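BtGH115A (Bacteroides thetaiotaomicron, PDB 5BY3) acts as a family GH115 4-O-methyl-alpha-glucuronidase with specificity for decorated arabinogalactans. Local coordinates at residues S395-R399 with P400-L404; W732-N735 with V736-Q740. All blocks are in the same frame, centred on the assembly; numbering follows the deposited sequence.

In the fold
Both contacts are local and largely buried, with centres about 13 Å apart, and they meet where the TIM-barrel part of the chain faces the C-terminal part. Interaction 1 is a barrel loop turned back on itself after strand 388-393; interaction 2 is the end of helix 730-738. The loop presses Pro400 against that helix, Pro400 CG lying 3.7 Å from Leu737 CG, while Arg399 O touches Trp732 CH2. Their chemistry differs: interaction 1 works through a single backbone bridge, an aspartate and histidines, and reaches a nickel site, whereas interaction 2 combines helical backbone bonds with arginine side-chain bonds to an asparagine amide and a backbone carbonyl and a methyl group on an indole face.

Interaction 1 of 2, residues S395-R399 with P400-L404; sequences SYWGR and PHDHL. With NI (nickel (II) ion), chain C.
Tyr396 and His403 form an antiparallel hydrogen-bonded pair, a single bridge across a loop that reverses through the cis peptide bond before Pro400. Tyr396 N donates to His403 O at 3.1 Å, nearly straight (165°) but from above the carbonyl plane; the return bond from His403 N to Tyr396 O, also 3.1 Å, is weak. Tyr396 O additionally receives a CA-H...O contact from Asp402 and touches Leu404 CD2. With its first torsion at 46°, His403 holds CG between its own backbone N and carbonyl carbon, which brings one imidazole face over Tyr396 N and CE1 to 3.4 Å from Tyr396 CB; the ring also meets that of Tyr370. With an alanine here, the gap left over Tyr396 N and CB would probably loosen this end of the loop and deprive Tyr370 of a ring partner. Asp402 OD1 accepts a hydrogen bond from Gly398 N at 3.3 Å, the donor lying above the carboxylate plane, and also forms a salt bridge with Arg620. The backbone angles of Gly398 alone call for glycine, and a side chain would also run into Tyr396 OH, which bonds to Lys345. His401 ND1 donates to Asp402 O at 2.7 Å, the acceptor lying in the imidazole plane. Beyond the bridge, Leu404 O binds nickel at 2.4 Å, in a site completed by two waters and Asp436. The loop runs from strand 388-393 of the eight-stranded parallel TIM barrel to helix 411-423, and Pro400 rests on helix 730-738.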
ATOM      1  N   SER A 395      -1.541  -2.386   5.348  1.00 40.93           N
ATOM      2  CA  SER A 395      -2.398  -2.825   6.457  1.00 41.95           C
ATOM      3  C   SER A 395      -2.083  -4.296   6.810  1.00 39.18           C
ATOM      4  O   SER A 395      -1.727  -5.081   5.943  1.00 34.51           O
ATOM      5  CB  SER A 395      -3.868  -2.621   6.086  1.00 37.63           C
ATOM      6  OG  SER A 395      -4.699  -3.159   7.083  1.00 45.47           O
ATOM      7  N   TYR A 396      -2.186  -4.671   8.078  1.00 35.81           N
ATOM      8  CA  TYR A 396      -1.857  -6.043   8.408  1.00 36.27           C
ATOM      9  C   TYR A 396      -2.415  -6.529   9.717  1.00 35.02           C
ATOM     10  O   TYR A 396      -2.545  -5.763  10.676  1.00 37.55           O
ATOM     11  CB  TYR A 396      -0.340  -6.204   8.403  1.00 35.82           C
ATOM     12  CG  TYR A 396       0.176  -7.556   8.740  1.00 35.91           C
ATOM     13  CD1 TYR A 396      -0.020  -8.619   7.881  1.00 35.97           C
ATOM     14  CD2 TYR A 396       0.895  -7.771   9.917  1.00 38.38           C
ATOM     15  CE1 TYR A 396       0.460  -9.891   8.183  1.00 35.07           C
ATOM     16  CE2 TYR A 396       1.419  -9.029  10.212  1.00 41.51           C
ATOM     17  CZ  TYR A 396       1.183 -10.093   9.341  1.00 40.96           C
ATOM     18  OH  TYR A 396       1.705 -11.342   9.593  1.00 39.17           O
ATOM     19  N   TRP A 397      -2.710  -7.820   9.758  1.00 37.73           N
ATOM     20  CA  TRP A 397      -3.058  -8.510  11.017  1.00 39.66           C
ATOM     21  C   TRP A 397      -1.988  -9.563  11.233  1.00 36.68           C
ATOM     22  O   TRP A 397      -1.834 -10.440  10.400  1.00 40.07           O
ATOM     23  CB  TRP A 397      -4.467  -9.128  10.899  1.00 37.57           C
ATOM     24  CG  TRP A 397      -4.834 -10.266  11.860  1.00 38.60           C
ATOM     25  CD1 TRP A 397      -4.034 -10.865  12.814  1.00 38.19           C
ATOM     26  CD2 TRP A 397      -6.083 -10.931  11.932  1.00 37.71           C
ATOM     27  NE1 TRP A 397      -4.714 -11.843  13.475  1.00 38.20           N
ATOM     28  CE2 TRP A 397      -5.970 -11.929  12.952  1.00 38.95           C
ATOM     29  CE3 TRP A 397      -7.302 -10.792  11.237  1.00 42.09           C
ATOM     30  CZ2 TRP A 397      -7.036 -12.776  13.308  1.00 41.57           C
ATOM     31  CZ3 TRP A 397      -8.385 -11.653  11.583  1.00 46.29           C
ATOM     32  CH2 TRP A 397      -8.238 -12.628  12.616  1.00 47.45           C
ATOM     33  N   GLY A 398      -1.233  -9.461  12.324  1.00 36.98           N
ATOM     34  CA  GLY A 398      -0.173 -10.417  12.608  1.00 34.16           C
ATOM     35  C   GLY A 398       0.866  -9.913  13.570  1.00 38.56           C
ATOM     36  O   GLY A 398       0.649  -8.898  14.217  1.00 38.87           O
ATOM     37  N   ARG A 399       1.978 -10.654  13.658  1.00 35.34           N
ATOM     38  CA  ARG A 399       3.082 -10.413  14.563  1.00 38.17           C
ATOM     39  C   ARG A 399       4.129  -9.509  13.903  1.00 36.37           C
ATOM     40  O   ARG A 399       4.284  -9.557  12.686  1.00 31.59           O
ATOM     41  CB  ARG A 399       3.793 -11.735  14.884  1.00 41.60           C
ATOM     42  CG  ARG A 399       4.560 -12.317  13.681  1.00 43.23           C
ATOM     43  CD  ARG A 399       5.124 -13.675  13.990  1.00 43.68           C
ATOM     44  NE  ARG A 399       4.025 -14.617  14.112  1.00 47.86           N
ATOM     45  CZ  ARG A 399       4.145 -15.897  14.436  1.00 50.91           C
ATOM     46  NH1 ARG A 399       5.332 -16.461  14.686  1.00 46.63           N
ATOM     47  NH2 ARG A 399       3.051 -16.611  14.494  1.00 49.72           N
ATOM     48  N   PRO A 400       4.869  -8.719  14.686  1.00 35.72           N
ATOM     49  CA  PRO A 400       4.691  -8.556  16.157  1.00 34.36           C
ATOM     50  C   PRO A 400       3.416  -7.793  16.600  1.00 38.45           C
ATOM     51  O   PRO A 400       3.038  -7.873  17.767  1.00 39.90           O
ATOM     52  CB  PRO A 400       5.937  -7.765  16.544  1.00 35.64           C
ATOM     53  CG  PRO A 400       6.186  -6.906  15.326  1.00 37.08           C
ATOM     54  CD  PRO A 400       5.885  -7.793  14.146  1.00 35.81           C
ATOM     55  N   HIS A 401       2.758  -7.038  15.708  1.00 37.28           N
ATOM     56  CA  HIS A 401       1.489  -6.352  16.093  1.00 34.96           C
ATOM     57  C   HIS A 401       0.667  -5.927  14.852  1.00 33.95           C
ATOM     58  O   HIS A 401       1.252  -5.456  13.894  1.00 32.15           O
ATOM     59  CB  HIS A 401       1.791  -5.145  17.013  1.00 35.60           C
ATOM     60  CG  HIS A 401       0.594  -4.633  17.729  1.00 35.98           C
ATOM     61  ND1 HIS A 401      -0.430  -3.975  17.078  1.00 33.55           N
ATOM     62  CD2 HIS A 401       0.224  -4.726  19.031  1.00 35.66           C
ATOM     63  CE1 HIS A 401      -1.382  -3.688  17.954  1.00 35.57           C
ATOM     64  NE2 HIS A 401      -1.007  -4.129  19.145  1.00 35.88           N
ATOM     65  N   ASP A 402      -0.666  -6.048  14.883  1.00 36.89           N
ATOM     66  CA  ASP A 402      -1.533  -5.516  13.790  1.00 36.62           C
ATOM     67  C   ASP A 402      -1.365  -3.997  13.640  1.00 38.66           C
ATOM     68  O   ASP A 402      -1.250  -3.278  14.644  1.00 31.94           O
ATOM     69  CB  ASP A 402      -3.039  -5.685  14.007  1.00 38.81           C
ATOM     70  CG  ASP A 402      -3.485  -7.059  14.576  1.00 45.85           C
ATOM     71  OD1 ASP A 402      -2.655  -7.971  14.845  1.00 39.47           O
ATOM     72  OD2 ASP A 402      -4.744  -7.177  14.781  1.00 43.88           O
ATOM     73  N   HIS A 403      -1.333  -3.530  12.384  1.00 36.27           N
ATOM     74  CA  HIS A 403      -1.659  -2.158  12.083  1.00 32.28           C
ATOM     75  C   HIS A 403      -2.902  -2.133  11.229  1.00 32.03           C
ATOM     76  O   HIS A 403      -2.828  -2.276  10.003  1.00 32.83           O
ATOM     77  CB  HIS A 403      -0.492  -1.388  11.455  1.00 31.47           C
ATOM     78  CG  HIS A 403       0.233  -2.108  10.353  1.00 33.50           C
ATOM     79  ND1 HIS A 403       1.057  -3.197  10.588  1.00 33.78           N
ATOM     80  CD2 HIS A 403       0.298  -1.860   9.016  1.00 30.81           C
ATOM     81  CE1 HIS A 403       1.595  -3.583   9.439  1.00 34.99           C
ATOM     82  NE2 HIS A 403       1.124  -2.811   8.468  1.00 30.75           N
ATOM     83  N   LEU A 404      -4.060  -1.989  11.876  1.00 33.41           N
ATOM     84  CA  LEU A 404      -5.352  -2.058  11.155  1.00 37.81           C
ATOM     85  C   LEU A 404      -6.259  -0.867  11.338  1.00 36.79           C
ATOM     86  O   LEU A 404      -7.326  -0.800  10.705  1.00 34.88           O
ATOM     87  CB  LEU A 404      -6.143  -3.287  11.611  1.00 43.50           C
ATOM     88  CG  LEU A 404      -5.635  -4.693  11.331  1.00 44.29           C
ATOM     89  CD1 LEU A 404      -6.555  -5.676  12.018  1.00 46.98           C
ATOM     90  CD2 LEU A 404      -5.657  -4.913   9.832  1.00 45.63           C
TER
HETATM   91 NI    NI C 802      -8.616  -1.100   8.737  1.00 63.57          NI
HETATM   92  O   HOH W   1      -9.877  -2.252  10.543  1.00 47.76           O
HETATM   93  O   HOH W   2      -8.383  -0.058   6.441  1.00 34.72           O

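Interaction 2 of 2, residues W732-N735 with V736-Q740; sequences WKEN and VLRNQ
Trp732 O receives Val736 N at 3.1 Å and 163°, a regular alpha-helical bond, whereas the next two of the series, Leu737 N to Lys733 O and Arg738 N to Glu734 O, are weak as the helix nears its end. One turn apart, Val736 lays CG1 over one face of the Trp732 indole in a CH-pi contact, 3.9 Å from the centroid of the five-membered ring and 3.5 Å from NE1, offset toward the rim. The Trp732 side chain can lie there because its CG is anti to the backbone N (chi1 173°), which brings the indole to Val736. The indole is fixed from outside as well: NE1 bonds to Asp368 and Arg374 makes a cation-pi contact. Helix 730-738, within the GH115 C-terminal family region, stops at Asn739, whose positive phi (46°) turns the chain toward strand 741-748; the weak bond from Gln740 N back to Asn735 O is of the six-to-one kind found in Schellman motifs. Arg738 ties the turn together. Its NH2 donates to Asn735 OD1 at 3.0 Å, in the carbonyl plane of the amide but tilted from the guanidinium plane, and its NE reaches Gln740 O at 2.6 Å, where the acceptor lies at the guanidinium edge; a weak second bond from NH2 to Gln740 O adds to the grip. Glu734 touches Arg738 through aliphatic carbon: CB sits over one guanidinium face, offset toward the rim, and CG is 3.5 Å from Arg738 NH1; its carboxylate is not in contact with the guanidinium and forms a salt bridge with Arg505. Asn739 OD1 and ND2 bond to Tyr372 and His494, and Leu737 packs on Phe500.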
ATOM      1  N   TRP A 732      13.944  -9.061  14.157  1.00 39.74           N
ATOM      2  CA  TRP A 732      13.068  -8.599  13.111  1.00 37.22           C
ATOM      3  C   TRP A 732      11.787  -7.966  13.717  1.00 39.19           C
ATOM      4  O   TRP A 732      11.235  -7.019  13.157  1.00 39.82           O
ATOM      5  CB  TRP A 732      12.749  -9.717  12.105  1.00 35.97           C
ATOM      6  CG  TRP A 732      11.698  -9.292  11.095  1.00 38.10           C
ATOM      7  CD1 TRP A 732      11.895  -8.626   9.904  1.00 34.51           C
ATOM      8  CD2 TRP A 732      10.275  -9.421  11.245  1.00 38.67           C
ATOM      9  NE1 TRP A 732      10.671  -8.372   9.287  1.00 34.66           N
ATOM     10  CE2 TRP A 732       9.669  -8.850  10.087  1.00 37.17           C
ATOM     11  CE3 TRP A 732       9.453  -9.993  12.226  1.00 38.84           C
ATOM     12  CZ2 TRP A 732       8.284  -8.859   9.887  1.00 34.67           C
ATOM     13  CZ3 TRP A 732       8.069  -9.955  12.030  1.00 36.12           C
ATOM     14  CH2 TRP A 732       7.511  -9.391  10.875  1.00 31.07           C
ATOM     15  N   LYS A 733      11.347  -8.465  14.863  1.00 40.37           N
ATOM     16  CA  LYS A 733      10.096  -8.002  15.467  1.00 40.58           C
ATOM     17  C   LYS A 733      10.343  -6.604  16.000  1.00 38.45           C
ATOM     18  O   LYS A 733       9.562  -5.709  15.763  1.00 39.64           O
ATOM     19  CB  LYS A 733       9.629  -8.945  16.593  1.00 40.22           C
ATOM     20  CG  LYS A 733       8.862 -10.166  16.090  1.00 40.07           C
ATOM     21  CD  LYS A 733       8.617 -11.152  17.218  1.00 37.23           C
ATOM     22  CE  LYS A 733       7.919 -12.427  16.733  1.00 32.77           C
ATOM     23  NZ  LYS A 733       7.816 -13.414  17.856  1.00 31.33           N
ATOM     24  N   GLU A 734      11.448  -6.458  16.713  1.00 40.06           N
ATOM     25  CA  GLU A 734      11.971  -5.201  17.191  1.00 40.82           C
ATOM     26  C   GLU A 734      12.132  -4.239  16.024  1.00 39.66           C
ATOM     27  O   GLU A 734      11.677  -3.097  16.109  1.00 38.23           O
ATOM     28  CB  GLU A 734      13.328  -5.444  17.873  1.00 46.17           C
ATOM     29  CG  GLU A 734      13.356  -5.366  19.390  1.00 56.88           C
ATOM     30  CD  GLU A 734      12.062  -5.820  20.042  1.00 71.01           C
ATOM     31  OE1 GLU A 734      11.783  -7.032  19.996  1.00 91.30           O
ATOM     32  OE2 GLU A 734      11.320  -4.976  20.599  1.00 68.99           O
ATOM     33  N   ASN A 735      12.771  -4.711  14.948  1.00 36.31           N
ATOM     34  CA  ASN A 735      13.097  -3.881  13.803  1.00 32.79           C
ATOM     35  C   ASN A 735      11.822  -3.216  13.263  1.00 33.86           C
ATOM     36  O   ASN A 735      11.771  -2.022  13.172  1.00 40.47           O
ATOM     37  CB  ASN A 735      13.779  -4.702  12.688  1.00 31.92           C
ATOM     38  CG  ASN A 735      15.307  -4.900  12.900  1.00 32.01           C
ATOM     39  OD1 ASN A 735      15.900  -4.526  13.937  1.00 30.85           O
ATOM     40  ND2 ASN A 735      15.950  -5.500  11.884  1.00 27.16           N
ATOM     41  N   VAL A 736      10.795  -3.976  12.918  1.00 33.58           N
ATOM     42  CA  VAL A 736       9.642  -3.422  12.200  1.00 34.62           C
ATOM     43  C   VAL A 736       8.694  -2.559  13.058  1.00 36.51           C
ATOM     44  O   VAL A 736       7.996  -1.722  12.533  1.00 37.26           O
ATOM     45  CB  VAL A 736       8.842  -4.532  11.491  1.00 36.88           C
ATOM     46  CG1 VAL A 736       9.697  -5.183  10.415  1.00 31.46           C
ATOM     47  CG2 VAL A 736       8.329  -5.573  12.485  1.00 34.84           C
ATOM     48  N   LEU A 737       8.681  -2.770  14.373  1.00 39.42           N
ATOM     49  CA  LEU A 737       7.902  -1.939  15.276  1.00 40.11           C
ATOM     50  C   LEU A 737       8.437  -0.489  15.349  1.00 41.83           C
ATOM     51  O   LEU A 737       7.644   0.455  15.461  1.00 41.09           O
ATOM     52  CB  LEU A 737       7.880  -2.546  16.695  1.00 37.52           C
ATOM     53  CG  LEU A 737       6.931  -3.720  17.025  1.00 42.73           C
ATOM     54  CD1 LEU A 737       7.153  -4.335  18.419  1.00 39.36           C
ATOM     55  CD2 LEU A 737       5.447  -3.397  16.854  1.00 38.73           C
ATOM     56  N   ARG A 738       9.764  -0.338  15.313  1.00 34.93           N
ATOM     57  CA  ARG A 738      10.432   0.945  15.502  1.00 36.78           C
ATOM     58  C   ARG A 738      10.981   1.514  14.186  1.00 35.31           C
ATOM     59  O   ARG A 738      11.520   2.617  14.155  1.00 32.79           O
ATOM     60  CB  ARG A 738      11.560   0.830  16.560  1.00 34.52           C
ATOM     61  CG  ARG A 738      12.737   0.026  16.084  1.00 36.29           C
ATOM     62  CD  ARG A 738      13.658  -0.392  17.195  1.00 33.91           C
ATOM     63  NE  ARG A 738      14.554  -1.345  16.600  1.00 37.04           N
ATOM     64  CZ  ARG A 738      15.230  -2.292  17.253  1.00 38.72           C
ATOM     65  NH1 ARG A 738      15.147  -2.414  18.584  1.00 33.38           N
ATOM     66  NH2 ARG A 738      15.988  -3.117  16.543  1.00 30.67           N
ATOM     67  N   ASN A 739      10.836   0.736  13.114  1.00 37.39           N
ATOM     68  CA  ASN A 739      11.433   1.013  11.811  1.00 38.94           C
ATOM     69  C   ASN A 739      12.919   1.431  11.893  1.00 41.48           C
ATOM     70  O   ASN A 739      13.366   2.319  11.172  1.00 44.41           O
ATOM     71  CB  ASN A 739      10.599   2.038  11.043  1.00 33.87           C
ATOM     72  CG  ASN A 739       9.296   1.463  10.570  1.00 36.87           C
ATOM     73  OD1 ASN A 739       9.252   0.552   9.716  1.00 34.64           O
ATOM     74  ND2 ASN A 739       8.212   1.953  11.151  1.00 35.50           N
ATOM     75  N   GLN A 740      13.676   0.795  12.774  1.00 37.55           N
ATOM     76  CA  GLN A 740      15.134   0.888  12.682  1.00 43.31           C
ATOM     77  C   GLN A 740      15.764  -0.426  13.079  1.00 46.33           C
ATOM     78  O   GLN A 740      15.378  -1.014  14.118  1.00 46.41           O
ATOM     79  CB  GLN A 740      15.715   1.965  13.609  1.00 39.80           C
ATOM     80  CG  GLN A 740      15.311   3.393  13.326  1.00 36.43           C
ATOM     81  CD  GLN A 740      16.040   4.375  14.186  1.00 36.11           C
ATOM     82  OE1 GLN A 740      16.191   4.172  15.382  1.00 43.92           O
ATOM     83  NE2 GLN A 740      16.517   5.441  13.581  1.00 33.03           N
TER